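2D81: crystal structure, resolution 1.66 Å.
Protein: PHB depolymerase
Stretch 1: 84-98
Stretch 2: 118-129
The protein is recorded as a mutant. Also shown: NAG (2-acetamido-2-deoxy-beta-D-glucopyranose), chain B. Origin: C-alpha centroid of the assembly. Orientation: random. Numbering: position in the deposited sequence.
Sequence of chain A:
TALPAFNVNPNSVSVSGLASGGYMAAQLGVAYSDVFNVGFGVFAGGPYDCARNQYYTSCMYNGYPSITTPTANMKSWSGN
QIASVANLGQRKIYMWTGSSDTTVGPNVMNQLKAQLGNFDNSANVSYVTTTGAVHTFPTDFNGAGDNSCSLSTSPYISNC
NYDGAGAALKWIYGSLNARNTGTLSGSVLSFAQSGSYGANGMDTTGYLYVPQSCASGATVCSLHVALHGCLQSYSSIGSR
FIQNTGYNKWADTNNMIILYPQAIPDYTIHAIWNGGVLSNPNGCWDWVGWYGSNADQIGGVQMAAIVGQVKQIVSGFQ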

# COMPACT_ATOMS: atom_id res chain seq x y z
N SER A 84 -4.22 -0.51 18.97
CA SER A 84 -5.41 -1.24 19.37
C SER A 84 -6.25 -1.65 18.17
O SER A 84 -6.58 -0.83 17.32
CB SER A 84 -6.27 -0.39 20.31
OG SER A 84 -7.49 -1.04 20.61
N VAL A 85 -6.60 -2.94 18.10
CA VAL A 85 -7.41 -3.43 16.99
C VAL A 85 -8.83 -2.89 17.03
O VAL A 85 -9.58 -3.01 16.06
CB VAL A 85 -7.45 -4.97 16.97
CG1 VAL A 85 -6.06 -5.52 16.70
CG2 VAL A 85 -7.99 -5.51 18.28
N ALA A 86 -9.21 -2.29 18.16
CA ALA A 86 -10.48 -1.59 18.25
C ALA A 86 -10.59 -0.51 17.17
O ALA A 86 -11.68 -0.22 16.67
CB ALA A 86 -10.64 -0.96 19.64
N ASN A 87 -9.45 0.08 16.80
CA ASN A 87 -9.45 1.09 15.75
C ASN A 87 -10.01 0.54 14.45
O ASN A 87 -10.68 1.26 13.70
CB ASN A 87 -8.03 1.61 15.50
CG ASN A 87 -7.45 2.34 16.68
OD1 ASN A 87 -8.18 2.84 17.54
ND2 ASN A 87 -6.12 2.43 16.74
N LEU A 88 -9.74 -0.73 14.17
CA LEU A 88 -10.14 -1.31 12.89
C LEU A 88 -11.66 -1.34 12.74
O LEU A 88 -12.17 -1.50 11.63
CB LEU A 88 -9.58 -2.73 12.75
CG LEU A 88 -8.05 -2.81 12.72
CD1 LEU A 88 -7.62 -4.27 12.71
CD2 LEU A 88 -7.52 -2.08 11.48
N GLY A 89 -12.37 -1.17 13.85
CA GLY A 89 -13.82 -1.15 13.81
C GLY A 89 -14.37 0.14 13.25
O GLY A 89 -15.57 0.24 12.97
N GLN A 90 -13.50 1.14 13.09
CA GLN A 90 -13.89 2.43 12.52
C GLN A 90 -12.96 2.84 11.39
O GLN A 90 -12.48 3.98 11.36
CB GLN A 90 -13.89 3.51 13.60
CG GLN A 90 -14.92 3.31 14.70
CD GLN A 90 -15.01 4.49 15.63
OE1 GLN A 90 -14.00 4.92 16.20
NE2 GLN A 90 -16.21 5.03 15.79
N ARG A 91 -12.70 1.91 10.48
CA ARG A 91 -11.85 2.18 9.33
C ARG A 91 -12.57 1.76 8.05
O ARG A 91 -13.28 0.75 8.03
CB ARG A 91 -10.54 1.41 9.45
CG ARG A 91 -9.68 1.84 10.64
CD ARG A 91 -9.02 3.19 10.40
NE ARG A 91 -8.25 3.64 11.55
CZ ARG A 91 -8.76 4.23 12.62
NH1 ARG A 91 -7.97 4.60 13.62
NH2 ARG A 91 -10.07 4.47 12.69
N LYS A 92 -12.37 2.53 6.99
CA LYS A 92 -12.83 2.13 5.67
C LYS A 92 -11.76 1.22 5.06
O LYS A 92 -10.59 1.60 4.97
CB LYS A 92 -13.03 3.35 4.77
CG LYS A 92 -14.02 4.37 5.32
CD LYS A 92 -15.40 3.76 5.49
CE LYS A 92 -16.04 3.45 4.14
NZ LYS A 92 -16.37 4.70 3.40
N ILE A 93 -12.17 0.02 4.66
CA ILE A 93 -11.22 -0.95 4.13
C ILE A 93 -11.66 -1.40 2.75
O ILE A 93 -12.78 -1.90 2.57
CB ILE A 93 -11.10 -2.19 5.05
CG1 ILE A 93 -10.63 -1.74 6.44
CG2 ILE A 93 -10.12 -3.20 4.46
CD1 ILE A 93 -10.56 -2.86 7.46
N TYR A 94 -10.78 -1.20 1.77
CA TYR A 94 -11.03 -1.58 0.39
C TYR A 94 -10.12 -2.75 0.02
O TYR A 94 -8.93 -2.73 0.32
CB TYR A 94 -10.74 -0.39 -0.54
CG TYR A 94 -10.78 -0.76 -2.01
CD1 TYR A 94 -11.97 -0.76 -2.72
CD2 TYR A 94 -9.61 -1.12 -2.68
CE1 TYR A 94 -12.01 -1.12 -4.06
CE2 TYR A 94 -9.63 -1.49 -4.02
CZ TYR A 94 -10.84 -1.49 -4.71
OH TYR A 94 -10.87 -1.86 -6.03
N MET A 95 -10.69 -3.76 -0.62
CA MET A 95 -9.93 -4.93 -1.05
C MET A 95 -10.28 -5.31 -2.48
O MET A 95 -11.45 -5.26 -2.87
CB MET A 95 -10.20 -6.11 -0.11
CG MET A 95 -9.59 -5.93 1.27
SD MET A 95 -10.07 -7.23 2.41
CE MET A 95 -11.64 -6.58 2.98
N TRP A 96 -9.27 -5.69 -3.26
CA TRP A 96 -9.47 -6.04 -4.66
C TRP A 96 -8.64 -7.25 -5.05
O TRP A 96 -7.50 -7.40 -4.61
CB TRP A 96 -9.07 -4.87 -5.57
CG TRP A 96 -9.18 -5.18 -7.04
CD1 TRP A 96 -10.30 -5.08 -7.82
CD2 TRP A 96 -8.15 -5.69 -7.90
NE1 TRP A 96 -10.03 -5.50 -9.10
CE2 TRP A 96 -8.71 -5.87 -9.18
CE3 TRP A 96 -6.79 -6.01 -7.71
CZ2 TRP A 96 -7.97 -6.35 -10.27
CZ3 TRP A 96 -6.06 -6.49 -8.79
CH2 TRP A 96 -6.65 -6.66 -10.05
N THR A 97 -9.21 -8.10 -5.89
CA THR A 97 -8.45 -9.16 -6.52
C THR A 97 -8.93 -9.36 -7.95
O THR A 97 -10.10 -9.13 -8.26
CB THR A 97 -8.58 -10.48 -5.75
OG1 THR A 97 -7.78 -11.49 -6.38
CG2 THR A 97 -10.03 -10.94 -5.72
N GLY A 98 -8.02 -9.77 -8.82
CA GLY A 98 -8.43 -10.27 -10.12
C GLY A 98 -8.82 -11.73 -9.96
O GLY A 98 -8.20 -12.45 -9.17
N ASN A 118 -12.91 -10.12 11.65
CA ASN A 118 -12.93 -10.28 13.10
C ASN A 118 -12.93 -8.94 13.82
O ASN A 118 -13.31 -8.86 14.99
CB ASN A 118 -11.72 -11.10 13.56
CG ASN A 118 -11.85 -12.56 13.21
OD1 ASN A 118 -12.55 -13.31 13.89
ND2 ASN A 118 -11.17 -12.98 12.15
N PHE A 119 -12.51 -7.89 13.13
CA PHE A 119 -12.26 -6.60 13.77
C PHE A 119 -12.97 -5.42 13.12
O PHE A 119 -13.15 -4.38 13.76
CB PHE A 119 -10.76 -6.31 13.80
CG PHE A 119 -9.94 -7.45 14.33
CD1 PHE A 119 -9.26 -8.30 13.46
CD2 PHE A 119 -9.88 -7.70 15.70
CE1 PHE A 119 -8.52 -9.38 13.94
CE2 PHE A 119 -9.15 -8.79 16.19
CZ PHE A 119 -8.47 -9.62 15.31
N ASP A 120 -13.37 -5.57 11.86
CA ASP A 120 -13.93 -4.43 11.13
C ASP A 120 -15.45 -4.41 11.06
O ASP A 120 -16.13 -5.28 11.59
CB ASP A 120 -13.33 -4.38 9.71
CG ASP A 120 -13.71 -5.58 8.85
OD1 ASP A 120 -12.96 -5.87 7.89
OD2 ASP A 120 -14.76 -6.21 9.10
N ASN A 121 -15.97 -3.37 10.40
CA ASN A 121 -17.40 -3.14 10.24
C ASN A 121 -17.77 -3.42 8.78
O ASN A 121 -17.24 -2.78 7.87
CB ASN A 121 -17.72 -1.69 10.60
CG ASN A 121 -19.11 -1.26 10.16
OD1 ASN A 121 -20.11 -1.76 10.68
ND2 ASN A 121 -19.17 -0.33 9.22
N SER A 122 -18.67 -4.37 8.55
CA SER A 122 -18.94 -4.84 7.19
C SER A 122 -19.42 -3.73 6.26
O SER A 122 -19.07 -3.70 5.08
CB SER A 122 -19.97 -5.98 7.21
OG SER A 122 -21.27 -5.51 7.51
N ALA A 123 -20.23 -2.80 6.79
CA ALA A 123 -20.76 -1.72 5.97
C ALA A 123 -19.64 -0.83 5.43
O ALA A 123 -19.79 -0.20 4.39
CB ALA A 123 -21.74 -0.88 6.78
N ASN A 124 -18.52 -0.79 6.15
CA ASN A 124 -17.38 0.02 5.72
C ASN A 124 -16.28 -0.79 5.03
O ASN A 124 -15.16 -0.31 4.87
CB ASN A 124 -16.77 0.78 6.91
CG ASN A 124 -17.53 2.04 7.24
OD1 ASN A 124 -18.22 2.60 6.37
ND2 ASN A 124 -17.40 2.52 8.47
N VAL A 125 -16.62 -2.00 4.62
CA VAL A 125 -15.70 -2.83 3.84
C VAL A 125 -16.22 -2.98 2.42
O VAL A 125 -17.40 -3.28 2.21
CB VAL A 125 -15.56 -4.24 4.47
CG1 VAL A 125 -14.63 -5.10 3.61
CG2 VAL A 125 -15.02 -4.14 5.88
N SER A 126 -15.35 -2.78 1.43
CA SER A 126 -15.68 -3.08 0.05
C SER A 126 -14.69 -4.09 -0.51
O SER A 126 -13.49 -3.84 -0.55
CB SER A 126 -15.65 -1.81 -0.81
OG SER A 126 -15.93 -2.11 -2.17
N TYR A 127 -15.20 -5.25 -0.92
CA TYR A 127 -14.35 -6.27 -1.51
C TYR A 127 -14.79 -6.49 -2.95
O TYR A 127 -15.94 -6.86 -3.21
CB TYR A 127 -14.47 -7.58 -0.71
CG TYR A 127 -13.51 -8.68 -1.13
CD1 TYR A 127 -13.75 -9.46 -2.25
CD2 TYR A 127 -12.37 -8.95 -0.36
CE1 TYR A 127 -12.87 -10.50 -2.61
CE2 TYR A 127 -11.50 -9.98 -0.71
CZ TYR A 127 -11.76 -10.75 -1.83
OH TYR A 127 -10.91 -11.78 -2.16
N VAL A 128 -13.87 -6.25 -3.88
CA VAL A 128 -14.18 -6.27 -5.30
C VAL A 128 -13.33 -7.29 -6.05
O VAL A 128 -12.12 -7.39 -5.84
CB VAL A 128 -13.95 -4.88 -5.93
CG1 VAL A 128 -14.24 -4.91 -7.42
CG2 VAL A 128 -14.83 -3.85 -5.23
N THR A 129 -13.98 -8.05 -6.93
CA THR A 129 -13.27 -8.95 -7.83
C THR A 129 -13.50 -8.51 -9.27
O THR A 129 -14.64 -8.34 -9.69
CB THR A 129 -13.76 -10.41 -7.67
OG1 THR A 129 -13.57 -10.83 -6.31
CG2 THR A 129 -12.99 -11.34 -8.60
C1 NAG B . -17.78 3.89 8.77
C2 NAG B . -17.80 4.11 10.29
C3 NAG B . -18.04 5.59 10.64
C4 NAG B . -17.21 6.55 9.77
C5 NAG B . -17.33 6.17 8.30
C6 NAG B . -16.50 7.03 7.38
C7 NAG B . -18.70 2.62 11.98
C8 NAG B . -19.94 2.27 12.78
N2 NAG B . -18.87 3.31 10.85
O3 NAG B . -17.70 5.81 12.01
O4 NAG B . -17.69 7.88 9.95
O5 NAG B . -16.90 4.81 8.13
O6 NAG B . -17.08 7.10 6.08
O7 NAG B . -17.59 2.26 12.39
O HOH W 1 -12.21 -3.83 16.22
O HOH W 2 -14.30 -1.09 9.91

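Between them the two stretches bury 970 Å², and Phe 119, Met 95 and Asn 124 each have more than 80 Å² covered by the partner stretch. Met 95 lies within a parallel pairing of strands 92-98 and 125-129, whose N-to-C directions differ by 10°. Its backbone brackets Tyr 127, its register partner (4.6 Å between Met 95 CA and Tyr 127 CA): Met 95 N donates to Ser 126 O (2.8 Å, 159°), and Met 95 O accepts from Val 128 N (2.8 Å, 163°). The same ladder includes Ile 93 N to Asn 124 O (3.0 Å), Ser 126 N to Ile 93 O (2.9 Å) and Thr 97 N to Val 128 O (3.0 Å). The Met 95 side chain, with chi1 m and chi2 t, shares a sheet face with Val 125 and Tyr 127. The long, flexible chain reaches both: Met 95 CE lies 3.4 Å from Val 125 CG1, Met 95 CB 3.6 Å from Tyr 127 CD2, and Met 95 SD sits at the edge of the Tyr 127 ring, 5.3 Å from its centroid. On the other face, Trp 96 CD1 packs 4.0 Å from Val 128 CG1.

Phe 119 anchors the loop end. Its CA-to-CB bond points toward stretch 1, and apolar contacts join Phe 119 CD2 to Val 85 CB and Phe 119 CB to Leu 88 CD1, both at 3.9 Å. Its carbonyl approaches the unsubstituted Gly 89, with Phe 119 O 3.3 Å from Gly 89 CA. Water 1 donates to Val 85 O (2.8 Å) and Phe 119 O (2.7 Å), linking carbonyls that cannot bond each other.

Asn 124 is next to Val 125 in the chain. Besides its carbonyl bond, its CA-to-CB bond points toward stretch 1, and Asn 124 OD1 lies 3.2 Å from Lys 92 CD. The amide suits the site chemically: Asn 124 ND2 is covalently bound to NAG C1 (1.5 Å), an N-linked sugar.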